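Local coordinates for putative flagellar hook-associated protein (Vibrio parahaemolyticus, PDB 3PWX) that is probably a structural component of the bacterial flagellum, a flagellin-family protein that would contribute to the junction between hook and filament, at residues E17-N20 and S21-Q25; L37-Q40 and E41-D45; S53-D56 and I57-G61; A160-A163 and E164-P168; D184-M187 and A188-G192. All coordinates share one frame; numbering follows the deposited sequence.

Contact 1. Residues E17-N20 and S21-Q25; sequences EREN and SAIAQ
Ile23 leans back over the preceding helical turn and lays its longer branch against the backbone of Glu19, with CG1 of Ile23 3.2 Å from Glu19 O. The rotation about the first bond decides this: CG1 lies beside the backbone N and trans to the carbonyl carbon (chi1 -52°), while CG2 takes the position opposite the N. At the end of that branch, CD1 of Ile23 comes within 4.4 Å of CG of Glu19, a loose brush between methyl and methylene. CG is the nearest atom of the glutamate side chain to Ile23, and the extended chain leads the carboxylate outward. The backbone beneath is regular α-helix. Ile23 N donates to Glu19 O at 3.2 Å along a nearly straight N-H path (167°), and the tightest of the four i to i+4 bonds runs from Ser21 N to Glu17 O at 2.8 Å. The CB of Ala22 rests 3.6 Å from Glu19 O, small enough to lie close to the backbone. The charged chains of Glu17, Arg18 and Glu19 start away from the following turn and are exposed, where water can solvate them, while the apolar Ile23 is buried. This part of helix 7-61 falls in a predicted coiled coil and packs on helix 172-223: Glu19 touches Asn214 and Val218, while ND2 of Asn20 donates to OD1 of Asp219, a polar bond at the seam between the two long helices.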
loop_
_atom_site.group_PDB
_atom_site.type_symbol
_atom_site.label_atom_id
_atom_site.label_comp_id
_atom_site.label_asym_id
_atom_site.label_seq_id
_atom_site.Cartn_x
_atom_site.Cartn_y
_atom_site.Cartn_z
ATOM N N GLU A 17 10.512 24.548 1.711
ATOM C CA GLU A 17 10.177 24.442 0.308
ATOM C C GLU A 17 10.202 22.989 -0.171
ATOM O O GLU A 17 9.256 22.534 -0.872
ATOM C CB GLU A 17 11.089 25.284 -0.570
ATOM C CG GLU A 17 10.547 26.645 -0.979
ATOM C CD GLU A 17 11.640 27.599 -1.576
ATOM O OE1 GLU A 17 12.747 27.139 -2.023
ATOM O OE2 GLU A 17 11.409 28.837 -1.571
ATOM N N ARG A 18 11.284 22.287 0.184
ATOM C CA ARG A 18 11.477 20.874 -0.152
ATOM C C ARG A 18 10.418 19.963 0.482
ATOM O O ARG A 18 10.026 18.977 -0.134
ATOM C CB ARG A 18 12.852 20.411 0.264
ATOM C CG ARG A 18 13.032 18.915 0.272
ATOM C CD ARG A 18 14.456 18.569 0.722
ATOM N NE ARG A 18 14.926 17.262 0.253
ATOM C CZ ARG A 18 16.211 16.921 0.125
ATOM N NH1 ARG A 18 17.184 17.788 0.376
ATOM N NH2 ARG A 18 16.537 15.716 -0.310
ATOM N N GLU A 19 9.975 20.284 1.699
ATOM C CA GLU A 19 8.903 19.530 2.342
ATOM C C GLU A 19 7.567 19.855 1.680
ATOM O O GLU A 19 6.739 18.970 1.458
ATOM C CB GLU A 19 8.848 19.777 3.851
ATOM C CG GLU A 19 7.785 18.911 4.598
ATOM C CD GLU A 19 7.708 19.172 6.124
ATOM O OE1 GLU A 19 8.635 19.841 6.710
ATOM O OE2 GLU A 19 6.722 18.687 6.752
ATOM N N ASN A 20 7.368 21.119 1.337
ATOM C CA ASN A 20 6.196 21.530 0.577
ATOM C C ASN A 20 6.106 20.848 -0.785
ATOM O O ASN A 20 5.054 20.357 -1.166
ATOM C CB ASN A 20 6.177 23.049 0.451
ATOM C CG ASN A 20 4.807 23.614 0.500
ATOM O OD1 ASN A 20 3.871 23.067 -0.093
ATOM N ND2 ASN A 20 4.660 24.727 1.197
ATOM N N SER A 21 7.220 20.752 -1.484
ATOM C CA SER A 21 7.283 20.066 -2.766
ATOM C C SER A 21 7.035 18.545 -2.678
ATOM O O SER A 21 6.435 17.960 -3.600
ATOM C CB SER A 21 8.620 20.321 -3.449
ATOM O OG SER A 21 8.952 19.250 -4.322
ATOM N N ALA A 22 7.462 17.912 -1.586
ATOM C CA ALA A 22 7.178 16.494 -1.379
ATOM C C ALA A 22 5.658 16.245 -1.254
ATOM O O ALA A 22 5.084 15.491 -2.044
ATOM C CB ALA A 22 7.934 15.962 -0.164
ATOM N N ILE A 23 5.012 16.916 -0.306
ATOM C CA ILE A 23 3.555 16.921 -0.185
ATOM C C ILE A 23 2.806 17.146 -1.517
ATOM O O ILE A 23 1.834 16.396 -1.866
ATOM C CB ILE A 23 3.118 17.954 0.852
ATOM C CG1 ILE A 23 3.895 17.746 2.174
ATOM C CG2 ILE A 23 1.623 17.933 1.080
ATOM C CD1 ILE A 23 3.571 18.819 3.301
ATOM N N ALA A 24 3.268 18.134 -2.291
ATOM C CA ALA A 24 2.580 18.423 -3.558
ATOM C C ALA A 24 2.760 17.224 -4.468
ATOM O O ALA A 24 1.870 16.901 -5.221
ATOM C CB ALA A 24 3.093 19.686 -4.218
ATOM N N GLN A 25 3.876 16.524 -4.344
ATOM C CA GLN A 25 4.045 15.345 -5.156
ATOM C C GLN A 25 3.130 14.201 -4.700
ATOM O O GLN A 25 2.469 13.552 -5.535
ATOM C CB GLN A 25 5.497 14.897 -5.221
ATOM C CG GLN A 25 5.713 14.069 -6.478
ATOM C CD GLN A 25 7.022 13.221 -6.443
ATOM O OE1 GLN A 25 6.989 11.991 -6.706
ATOM N NE2 GLN A 25 8.168 13.873 -6.123
#

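Contact 2. Residues L37-Q40 and E41-D45; sequences LSSQ and ETHLD
Leu44 N donates to Gln40 O at 2.9 Å, the shortest hydrogen bond between residues 37-40 and 41-45, and the leucine then folds its own side chain over the same acceptor. CG of Leu44, trans to its carbonyl carbon (chi1 -65°), lies 3.4 Å from Gln40 O, so a carbon as well as the N-H lies against this oxygen. One residue earlier in each turn, the His43 imidazole hangs back beside the helix and brings its CD2 to 3.2 Å from Ser39 O. The ring meets that carbonyl obliquely, with a C-H-bearing carbon as its closest atom. Across the helix, Glu41 turns its extended chain toward the N-terminal side, where OE1 comes to 3.3 Å from CA of Ser38. The hydroxyl OG of Ser38 is 4.1 Å from OE1 of Glu41, and each has another partner: OG is bonded to Lys34 O one turn back, and OE1 to NE2 of His201 on helix 172-223. Thr42 N closes the turn on Ser38 O at 3.0 Å. Leu44 adds apolar contact with Met194, and Leu37 lies on Arg200. The chemistry is that of a partly buried helix face, most of it within a predicted coiled coil: Leu37 and Leu44 are buried against helix 172-223, while Glu41 reaches a histidine of that helix, a bond that would probably favour a protonated imidazole if the carboxylate is ionised.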
loop_
_atom_site.group_PDB
_atom_site.type_symbol
_atom_site.label_atom_id
_atom_site.label_comp_id
_atom_site.label_asym_id
_atom_site.label_seq_id
_atom_site.Cartn_x
_atom_site.Cartn_y
_atom_site.Cartn_z
ATOM N N LEU A 37 -8.469 4.883 -10.670
ATOM C CA LEU A 37 -9.380 3.990 -10.018
ATOM C C LEU A 37 -10.741 4.210 -10.589
ATOM O O LEU A 37 -11.395 3.221 -10.891
ATOM C CB LEU A 37 -9.377 4.152 -8.501
ATOM C CG LEU A 37 -8.164 3.708 -7.696
ATOM C CD1 LEU A 37 -8.429 4.028 -6.222
ATOM C CD2 LEU A 37 -7.900 2.238 -7.897
ATOM N N SER A 38 -11.182 5.460 -10.784
ATOM C CA SER A 38 -12.522 5.744 -11.332
ATOM C C SER A 38 -12.612 5.097 -12.686
ATOM O O SER A 38 -13.627 4.501 -13.045
ATOM C CB SER A 38 -12.747 7.205 -11.593
ATOM O OG SER A 38 -12.671 7.903 -10.415
ATOM N N SER A 39 -11.536 5.241 -13.458
ATOM C CA SER A 39 -11.481 4.577 -14.753
ATOM C C SER A 39 -11.773 3.059 -14.744
ATOM O O SER A 39 -12.481 2.571 -15.627
ATOM C CB SER A 39 -10.189 4.915 -15.477
ATOM O OG SER A 39 -10.311 4.426 -16.806
ATOM N N GLN A 40 -11.250 2.314 -13.768
ATOM C CA GLN A 40 -11.597 0.881 -13.610
ATOM C C GLN A 40 -13.052 0.622 -13.220
ATOM O O GLN A 40 -13.623 -0.404 -13.582
ATOM C CB GLN A 40 -10.760 0.252 -12.531
ATOM C CG GLN A 40 -9.315 0.078 -12.911
ATOM C CD GLN A 40 -8.418 -0.206 -11.718
ATOM O OE1 GLN A 40 -7.321 0.349 -11.618
ATOM N NE2 GLN A 40 -8.884 -1.046 -10.789
ATOM N N GLU A 41 -13.606 1.538 -12.451
ATOM C CA GLU A 41 -14.951 1.470 -11.947
ATOM C C GLU A 41 -15.927 1.587 -13.092
ATOM O O GLU A 41 -16.938 0.872 -13.120
ATOM C CB GLU A 41 -15.211 2.641 -11.008
ATOM C CG GLU A 41 -15.273 2.339 -9.506
ATOM C CD GLU A 41 -15.163 3.632 -8.598
ATOM O OE1 GLU A 41 -14.215 4.461 -8.746
ATOM O OE2 GLU A 41 -16.018 3.792 -7.712
ATOM N N THR A 42 -15.641 2.477 -14.043
ATOM C CA THR A 42 -16.500 2.608 -15.233
ATOM C C THR A 42 -16.551 1.272 -15.939
ATOM O O THR A 42 -17.629 0.804 -16.281
ATOM C CB THR A 42 -15.911 3.641 -16.210
ATOM O OG1 THR A 42 -16.021 4.963 -15.654
ATOM C CG2 THR A 42 -16.589 3.591 -17.591
ATOM N N HIS A 43 -15.399 0.641 -16.158
ATOM C CA HIS A 43 -15.388 -0.644 -16.900
ATOM C C HIS A 43 -16.077 -1.721 -16.097
ATOM O O HIS A 43 -16.856 -2.533 -16.691
ATOM C CB HIS A 43 -13.994 -1.107 -17.370
ATOM C CG HIS A 43 -13.337 -0.155 -18.320
ATOM N ND1 HIS A 43 -13.799 0.046 -19.611
ATOM C CD2 HIS A 43 -12.286 0.680 -18.154
ATOM C CE1 HIS A 43 -13.040 0.950 -20.204
ATOM N NE2 HIS A 43 -12.114 1.346 -19.344
ATOM N N LEU A 44 -15.871 -1.710 -14.772
ATOM C CA LEU A 44 -16.567 -2.690 -13.981
ATOM C C LEU A 44 -18.070 -2.451 -13.954
ATOM O O LEU A 44 -18.816 -3.407 -14.094
ATOM C CB LEU A 44 -16.003 -2.889 -12.620
ATOM C CG LEU A 44 -14.583 -3.482 -12.636
ATOM C CD1 LEU A 44 -14.026 -3.421 -11.221
ATOM C CD2 LEU A 44 -14.550 -4.908 -13.236
ATOM N N ASP A 45 -18.502 -1.194 -13.858
ATOM C CA ASP A 45 -19.899 -0.862 -13.919
ATOM C C ASP A 45 -20.524 -1.462 -15.168
ATOM O O ASP A 45 -21.540 -2.162 -15.092
ATOM C CB ASP A 45 -20.129 0.640 -13.900
ATOM C CG ASP A 45 -21.559 0.974 -13.548
ATOM O OD1 ASP A 45 -22.051 0.529 -12.484
ATOM O OD2 ASP A 45 -22.237 1.639 -14.360
#

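Contact 3. Residues S53-D56 and I57-G61; sequences SMRD and IVLWG
Arg55 and Leu59, one turn apart, bring a guanidinium and a methyl together, NH1 of Arg55 lying 3.7 Å from CD1 of Leu59. Their first torsions differ. Arg55 sends CG trans to its backbone N (chi1 -156°) and stays extended as far as NE, whereas Leu59 places CG beside its own N (chi1 -70°) and doubles back over the arginine's backbone. CG of Leu59 thereby comes 3.1 Å from Arg55 O, the same oxygen that receives Leu59 N at 2.8 Å. The two side chains cross obliquely, and the methyl meets the guanidinium neither flat on nor edge on. Arginine fits here because its long chain can pass across the leucine methyl while its polar end reaches a salt bridge from NE to OD1 of Asp184 on helix 172-223. Residues 53-61 form the C-terminal end of helix 7-61, where it ends, packed in a four-helix bundle with helices 71-89, 154-166 and 172-223. Selenomethionine Met54 is long and flexible enough to meet three of these partners, touching Leu78, Ile158 and Ile183. Ile57 turns its CG1 branch back to 3.4 Å from Ser53 O and packs on Leu78, whereas Val58 directs CG2 to 3.5 Å from Met54 O and lies on Ile158. Met54 O accepts an almost straight bond from Val58 N (175°) and a weak one from Ile57 N. Beyond them, Trp60 N bonds to Asp56 O at 3.0 Å, while the indole swings away from the preceding turn.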
loop_
_atom_site.group_PDB
_atom_site.type_symbol
_atom_site.label_atom_id
_atom_site.label_comp_id
_atom_site.label_asym_id
_atom_site.label_seq_id
_atom_site.Cartn_x
_atom_site.Cartn_y
_atom_site.Cartn_z
ATOM N N SER A 53 -28.094 -7.931 -18.001
ATOM C CA SER A 53 -28.839 -8.238 -19.213
ATOM C C SER A 53 -28.686 -9.695 -19.621
ATOM O O SER A 53 -29.641 -10.336 -20.073
ATOM C CB SER A 53 -28.426 -7.332 -20.364
ATOM O OG SER A 53 -28.270 -6.015 -19.888
HETATM N N MSE A 54 -27.481 -10.232 -19.460
HETATM C CA MSE A 54 -27.288 -11.610 -19.820
HETATM C C MSE A 54 -28.162 -12.458 -18.884
HETATM O O MSE A 54 -28.833 -13.363 -19.338
HETATM C CB MSE A 54 -25.834 -11.926 -19.743
HETATM C CG MSE A 54 -25.424 -13.337 -19.914
HETATM SE SE MSE A 54 -23.439 -13.333 -19.923
HETATM C CE MSE A 54 -23.193 -12.303 -21.560
ATOM N N ARG A 55 -28.215 -12.134 -17.595
ATOM C CA ARG A 55 -29.028 -12.943 -16.697
ATOM C C ARG A 55 -30.564 -12.887 -16.999
ATOM O O ARG A 55 -31.270 -13.874 -16.840
ATOM C CB ARG A 55 -28.746 -12.541 -15.300
ATOM C CG ARG A 55 -29.028 -13.554 -14.281
ATOM C CD ARG A 55 -29.024 -12.755 -13.007
ATOM N NE ARG A 55 -29.201 -13.522 -11.781
ATOM C CZ ARG A 55 -30.262 -13.447 -10.971
ATOM N NH1 ARG A 55 -31.299 -12.641 -11.259
ATOM N NH2 ARG A 55 -30.256 -14.181 -9.854
ATOM N N ASP A 56 -31.053 -11.737 -17.450
ATOM C CA ASP A 56 -32.448 -11.543 -17.749
ATOM C C ASP A 56 -32.906 -12.376 -18.953
ATOM O O ASP A 56 -34.069 -12.835 -19.020
ATOM C CB ASP A 56 -32.684 -10.071 -18.044
ATOM C CG ASP A 56 -32.683 -9.204 -16.797
ATOM O OD1 ASP A 56 -32.688 -9.696 -15.634
ATOM O OD2 ASP A 56 -32.662 -7.983 -16.999
ATOM N N ILE A 57 -31.979 -12.547 -19.896
ATOM C CA ILE A 57 -32.189 -13.333 -21.104
ATOM C C ILE A 57 -32.225 -14.828 -20.801
ATOM O O ILE A 57 -33.134 -15.551 -21.260
ATOM C CB ILE A 57 -31.091 -13.052 -22.162
ATOM C CG1 ILE A 57 -31.280 -11.663 -22.787
ATOM C CG2 ILE A 57 -31.059 -14.151 -23.212
ATOM C CD1 ILE A 57 -30.009 -11.125 -23.439
ATOM N N VAL A 58 -31.224 -15.297 -20.063
ATOM C CA VAL A 58 -31.253 -16.639 -19.522
ATOM C C VAL A 58 -32.549 -16.874 -18.721
ATOM O O VAL A 58 -33.236 -17.875 -18.956
ATOM C CB VAL A 58 -30.033 -16.904 -18.678
ATOM C CG1 VAL A 58 -30.131 -18.249 -17.992
ATOM C CG2 VAL A 58 -28.802 -16.832 -19.565
ATOM N N LEU A 59 -32.893 -15.945 -17.816
ATOM C CA LEU A 59 -34.140 -16.032 -17.056
ATOM C C LEU A 59 -35.414 -16.216 -17.933
ATOM O O LEU A 59 -36.212 -17.122 -17.664
ATOM C CB LEU A 59 -34.282 -14.886 -16.046
ATOM C CG LEU A 59 -33.353 -14.883 -14.812
ATOM C CD1 LEU A 59 -33.558 -13.622 -14.033
ATOM C CD2 LEU A 59 -33.478 -16.094 -13.877
ATOM N N TRP A 60 -35.593 -15.398 -18.982
ATOM C CA TRP A 60 -36.744 -15.599 -19.864
ATOM C C TRP A 60 -36.582 -16.868 -20.678
ATOM O O TRP A 60 -37.401 -17.781 -20.562
ATOM C CB TRP A 60 -37.070 -14.420 -20.789
ATOM C CG TRP A 60 -38.522 -14.559 -21.272
ATOM C CD1 TRP A 60 -39.044 -15.599 -22.006
ATOM C CD2 TRP A 60 -39.629 -13.667 -21.009
ATOM N NE1 TRP A 60 -40.389 -15.409 -22.222
ATOM C CE2 TRP A 60 -40.781 -14.235 -21.626
ATOM C CE3 TRP A 60 -39.761 -12.445 -20.319
ATOM C CZ2 TRP A 60 -42.053 -13.622 -21.579
ATOM C CZ3 TRP A 60 -41.025 -11.833 -20.270
ATOM C CH2 TRP A 60 -42.155 -12.426 -20.899
ATOM N N GLY A 61 -35.521 -16.913 -21.476
ATOM C CA GLY A 61 -35.158 -18.056 -22.332
ATOM C C GLY A 61 -35.130 -19.482 -21.789
ATOM O O GLY A 61 -35.237 -20.432 -22.564
#

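Contact 4. Residues A160-A163 and E164-P168; sequences ALIA and EFEKP
Leu161 and Phe165 meet, one turn apart, in the last two turns of helix 154-166, the short helix that completes a four-helix bundle and ends just after Glu166. Their apolar contact is a CH-pi interaction: CD2 of Leu161 stands over one face of the phenyl ring, 4.1 Å from its centroid and offset toward the rim. The other methyl, CD1 of Leu161, lies 3.6 Å from CE2 of Phe165. This arrangement rests on the leucine's first torsion, which sets CG trans to the backbone N (chi1 178°), on the side of the carbonyl carbon, from which the methyls reach the ring. A branched aliphatic residue against a flat ring makes a broad apolar surface, and the neighbours use it: Leu161 packs on Val176 of helix 172-223, Phe165 on Ile75 of helix 71-89. Among polar side chains, the extended Glu166 chain crosses Ile162 at an angle, its OE1 3.3 Å from CG2 of Ile162. Glu164 instead bends at its second torsion (chi2 59°) and leads its carboxylate forward, where OE2 accepts from Ser169 N in the following loop. The backbone bonds record the end of the helix. Phe165 N donates to Leu161 O at 2.7 Å, and Glu166 N to Ile162 O at 3.0 Å. At the finish, Ala163 O takes two donors, a weak bond from Glu166 N and a straight one from Lys167 N at 3.0 Å (176°), Lys167 being the first residue whose backbone torsions leave the helical range.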
loop_
_atom_site.group_PDB
_atom_site.type_symbol
_atom_site.label_atom_id
_atom_site.label_comp_id
_atom_site.label_asym_id
_atom_site.label_seq_id
_atom_site.Cartn_x
_atom_site.Cartn_y
_atom_site.Cartn_z
ATOM N N ALA A 160 -21.478 -22.608 -23.364
ATOM C CA ALA A 160 -22.181 -23.880 -23.104
ATOM C C ALA A 160 -23.748 -23.728 -23.099
ATOM O O ALA A 160 -24.499 -24.651 -23.463
ATOM C CB ALA A 160 -21.692 -24.526 -21.815
ATOM N N LEU A 161 -24.213 -22.561 -22.671
ATOM C CA LEU A 161 -25.624 -22.308 -22.653
ATOM C C LEU A 161 -26.117 -22.036 -24.076
ATOM O O LEU A 161 -27.110 -22.584 -24.472
ATOM C CB LEU A 161 -26.006 -21.192 -21.662
ATOM C CG LEU A 161 -27.532 -20.981 -21.774
ATOM C CD1 LEU A 161 -28.303 -22.107 -21.082
ATOM C CD2 LEU A 161 -27.991 -19.644 -21.301
ATOM N N ILE A 162 -25.397 -21.221 -24.837
ATOM C CA ILE A 162 -25.674 -20.948 -26.249
ATOM C C ILE A 162 -25.770 -22.230 -27.106
ATOM O O ILE A 162 -26.608 -22.343 -27.982
ATOM C CB ILE A 162 -24.596 -19.984 -26.828
ATOM C CG1 ILE A 162 -24.758 -18.585 -26.210
ATOM C CG2 ILE A 162 -24.640 -19.982 -28.373
ATOM C CD1 ILE A 162 -23.693 -17.580 -26.533
ATOM N N ALA A 163 -24.895 -23.185 -26.835
ATOM C CA ALA A 163 -24.938 -24.492 -27.454
ATOM C C ALA A 163 -26.233 -25.189 -27.048
ATOM O O ALA A 163 -26.988 -25.670 -27.882
ATOM C CB ALA A 163 -23.700 -25.309 -27.025
ATOM N N GLU A 164 -26.525 -25.200 -25.762
ATOM C CA GLU A 164 -27.756 -25.796 -25.266
ATOM C C GLU A 164 -29.023 -25.087 -25.816
ATOM O O GLU A 164 -30.045 -25.748 -26.092
ATOM C CB GLU A 164 -27.703 -25.822 -23.746
ATOM C CG GLU A 164 -28.615 -26.786 -23.044
ATOM C CD GLU A 164 -28.414 -28.258 -23.406
ATOM O OE1 GLU A 164 -27.287 -28.800 -23.378
ATOM O OE2 GLU A 164 -29.439 -28.887 -23.685
ATOM N N PHE A 165 -28.950 -23.758 -25.993
ATOM C CA PHE A 165 -30.021 -23.009 -26.677
ATOM C C PHE A 165 -30.199 -23.393 -28.149
ATOM O O PHE A 165 -31.298 -23.347 -28.641
ATOM C CB PHE A 165 -29.835 -21.503 -26.573
ATOM C CG PHE A 165 -30.392 -20.906 -25.321
ATOM C CD1 PHE A 165 -30.671 -19.545 -25.252
ATOM C CD2 PHE A 165 -30.635 -21.691 -24.191
ATOM C CE1 PHE A 165 -31.192 -18.974 -24.069
ATOM C CE2 PHE A 165 -31.156 -21.131 -23.021
ATOM C CZ PHE A 165 -31.438 -19.776 -22.964
ATOM N N GLU A 166 -29.124 -23.746 -28.849
ATOM C CA GLU A 166 -29.225 -24.078 -30.254
ATOM C C GLU A 166 -29.779 -25.501 -30.469
ATOM O O GLU A 166 -30.660 -25.725 -31.296
ATOM C CB GLU A 166 -27.876 -23.936 -30.921
ATOM C CG GLU A 166 -27.463 -22.534 -31.283
ATOM C CD GLU A 166 -26.012 -22.540 -31.714
ATOM O OE1 GLU A 166 -25.153 -21.863 -31.085
ATOM O OE2 GLU A 166 -25.717 -23.305 -32.673
ATOM N N LYS A 167 -29.243 -26.461 -29.728
ATOM C CA LYS A 167 -29.730 -27.814 -29.798
ATOM C C LYS A 167 -29.961 -28.339 -28.406
ATOM O O LYS A 167 -29.081 -28.965 -27.837
ATOM C CB LYS A 167 -28.745 -28.727 -30.534
ATOM C CG LYS A 167 -29.269 -30.176 -30.668
ATOM C CD LYS A 167 -28.530 -30.971 -31.738
ATOM C CE LYS A 167 -29.302 -32.236 -32.111
ATOM N NZ LYS A 167 -28.596 -33.006 -33.186
ATOM N N PRO A 168 -31.158 -28.107 -27.858
ATOM C CA PRO A 168 -31.432 -28.626 -26.521
ATOM C C PRO A 168 -31.096 -30.110 -26.366
ATOM O O PRO A 168 -31.240 -30.883 -27.314
ATOM C CB PRO A 168 -32.930 -28.380 -26.346
ATOM C CG PRO A 168 -33.204 -27.172 -27.197
ATOM C CD PRO A 168 -32.254 -27.259 -28.371
#

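Contact 5. Residues D184-M187 and A188-G192; sequences DDTM and ANVLG
Two different first torsions bring Met187 and Leu191 together along helix 172-223, the long C-terminal helix that runs antiparallel to helix 7-61. Selenomethionine Met187 holds CG trans to its backbone N (chi1 177°) and then bends at its next two torsions; Leu191 holds CG trans to its carbonyl carbon instead (chi1 -74°). The outcome is an oblique apolar meeting, CG of Met187 lying 4.1 Å from CD1 of Leu191. The leucine also settles on the backbone, its CB 3.3 Å from Met187 O. A flexible selenoether chain suits this position because CG can meet Leu191 while the rest of the chain touches Ser48 and Leu51 of helix 7-61. Val190, whose bond to CB points toward the preceding turn, rests CG2 3.7 Å from Thr186 O and packs on Val47. On the side facing the loop that carries Leu146 and Ile148, the polar ends divide: OG1 of Thr186 bonds back to Ala182 O in its own helix, and ND2 of Asn189 reaches Ile145 O. Asparagine is apt there, since its amide can serve the carbonyl of Ile145, at the end of helix 142-145, while its CB stays 3.4 Å from Thr186 O. Four i to i+4 bonds hold the turns, that from Leu191 N to Met187 O measuring 2.8 Å. The shortest of them runs from Val190 N to Thr186 O, 2.7 Å long, with an N-H...O angle of 168°.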
loop_
_atom_site.group_PDB
_atom_site.type_symbol
_atom_site.label_atom_id
_atom_site.label_comp_id
_atom_site.label_asym_id
_atom_site.label_seq_id
_atom_site.Cartn_x
_atom_site.Cartn_y
_atom_site.Cartn_z
ATOM N N ASP A 184 -24.429 -15.162 -11.264
ATOM C CA ASP A 184 -24.451 -14.705 -9.845
ATOM C C ASP A 184 -23.071 -14.599 -9.200
ATOM O O ASP A 184 -22.821 -13.626 -8.493
ATOM C CB ASP A 184 -25.410 -15.503 -8.951
ATOM C CG ASP A 184 -26.834 -15.343 -9.391
ATOM O OD1 ASP A 184 -27.081 -14.439 -10.232
ATOM O OD2 ASP A 184 -27.713 -16.105 -8.925
ATOM N N ASP A 185 -22.178 -15.561 -9.463
ATOM C CA ASP A 185 -20.850 -15.550 -8.807
ATOM C C ASP A 185 -19.965 -14.438 -9.349
ATOM O O ASP A 185 -19.291 -13.702 -8.583
ATOM C CB ASP A 185 -20.128 -16.887 -8.967
ATOM C CG ASP A 185 -20.802 -17.990 -8.196
ATOM O OD1 ASP A 185 -21.546 -17.638 -7.230
ATOM O OD2 ASP A 185 -20.599 -19.184 -8.552
ATOM N N THR A 186 -19.984 -14.290 -10.667
ATOM C CA THR A 186 -19.174 -13.254 -11.258
ATOM C C THR A 186 -19.678 -11.901 -10.756
ATOM O O THR A 186 -18.898 -11.034 -10.318
ATOM C CB THR A 186 -19.066 -13.399 -12.787
ATOM O OG1 THR A 186 -18.593 -14.704 -13.060
ATOM C CG2 THR A 186 -18.039 -12.460 -13.371
HETATM N N MSE A 187 -20.972 -11.749 -10.733
HETATM C CA MSE A 187 -21.545 -10.502 -10.286
HETATM C C MSE A 187 -21.103 -10.137 -8.869
HETATM O O MSE A 187 -20.694 -8.991 -8.615
HETATM C CB MSE A 187 -23.067 -10.559 -10.389
HETATM C CG MSE A 187 -23.713 -9.301 -9.863
HETATM SE SE MSE A 187 -23.622 -7.816 -11.140
HETATM C CE MSE A 187 -25.159 -8.470 -12.297
ATOM N N ALA A 188 -21.156 -11.101 -7.954
ATOM C CA ALA A 188 -20.603 -10.910 -6.604
ATOM C C ALA A 188 -19.116 -10.434 -6.621
ATOM O O ALA A 188 -18.671 -9.537 -5.845
ATOM C CB ALA A 188 -20.743 -12.187 -5.806
ATOM N N ASN A 189 -18.348 -11.020 -7.517
ATOM C CA ASN A 189 -16.936 -10.643 -7.582
ATOM C C ASN A 189 -16.807 -9.212 -8.141
ATOM O O ASN A 189 -16.037 -8.392 -7.628
ATOM C CB ASN A 189 -16.169 -11.638 -8.467
ATOM C CG ASN A 189 -15.905 -12.972 -7.786
ATOM O OD1 ASN A 189 -16.161 -13.140 -6.628
ATOM N ND2 ASN A 189 -15.369 -13.915 -8.523
ATOM N N VAL A 190 -17.542 -8.918 -9.210
ATOM C CA VAL A 190 -17.482 -7.590 -9.836
ATOM C C VAL A 190 -17.895 -6.529 -8.849
ATOM O O VAL A 190 -17.228 -5.502 -8.724
ATOM C CB VAL A 190 -18.341 -7.505 -11.149
ATOM C CG1 VAL A 190 -18.613 -6.051 -11.540
ATOM C CG2 VAL A 190 -17.618 -8.165 -12.247
ATOM N N LEU A 191 -18.935 -6.819 -8.075
ATOM C CA LEU A 191 -19.471 -5.871 -7.109
ATOM C C LEU A 191 -18.556 -5.757 -5.920
ATOM O O LEU A 191 -18.428 -4.683 -5.342
ATOM C CB LEU A 191 -20.903 -6.281 -6.657
ATOM C CG LEU A 191 -22.103 -6.082 -7.626
ATOM C CD1 LEU A 191 -23.427 -6.431 -6.963
ATOM C CD2 LEU A 191 -22.167 -4.639 -8.206
ATOM N N GLY A 192 -17.922 -6.861 -5.543
ATOM C CA GLY A 192 -16.967 -6.842 -4.425
ATOM C C GLY A 192 -15.754 -5.982 -4.764
ATOM O O GLY A 192 -15.258 -5.214 -3.927
#

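How the contacts relate
Contacts 1, 2 and 3 follow one another along helix 7-61, with contacts 1 and 3 at opposite sides of the chain's centre, about 54 Å apart between centres. Contact 5 lies on the antiparallel helix 172-223 and touches two of them: Val190 CG1 packs 3.7 Å from Leu44 O of contact 2, and the Arg55-Asp184 salt bridge (NE to OD1, 2.8 Å) ties it to contact 3. Contact 4 joins contact 3 inside the bundle, Leu161 CD2 lying 3.4 Å from Val58 CG2. Contact 2 is closest to the magnesium-binding His97, the Gln40 side chain being about 11 Å from that of His97, although this chain binds no magnesium here.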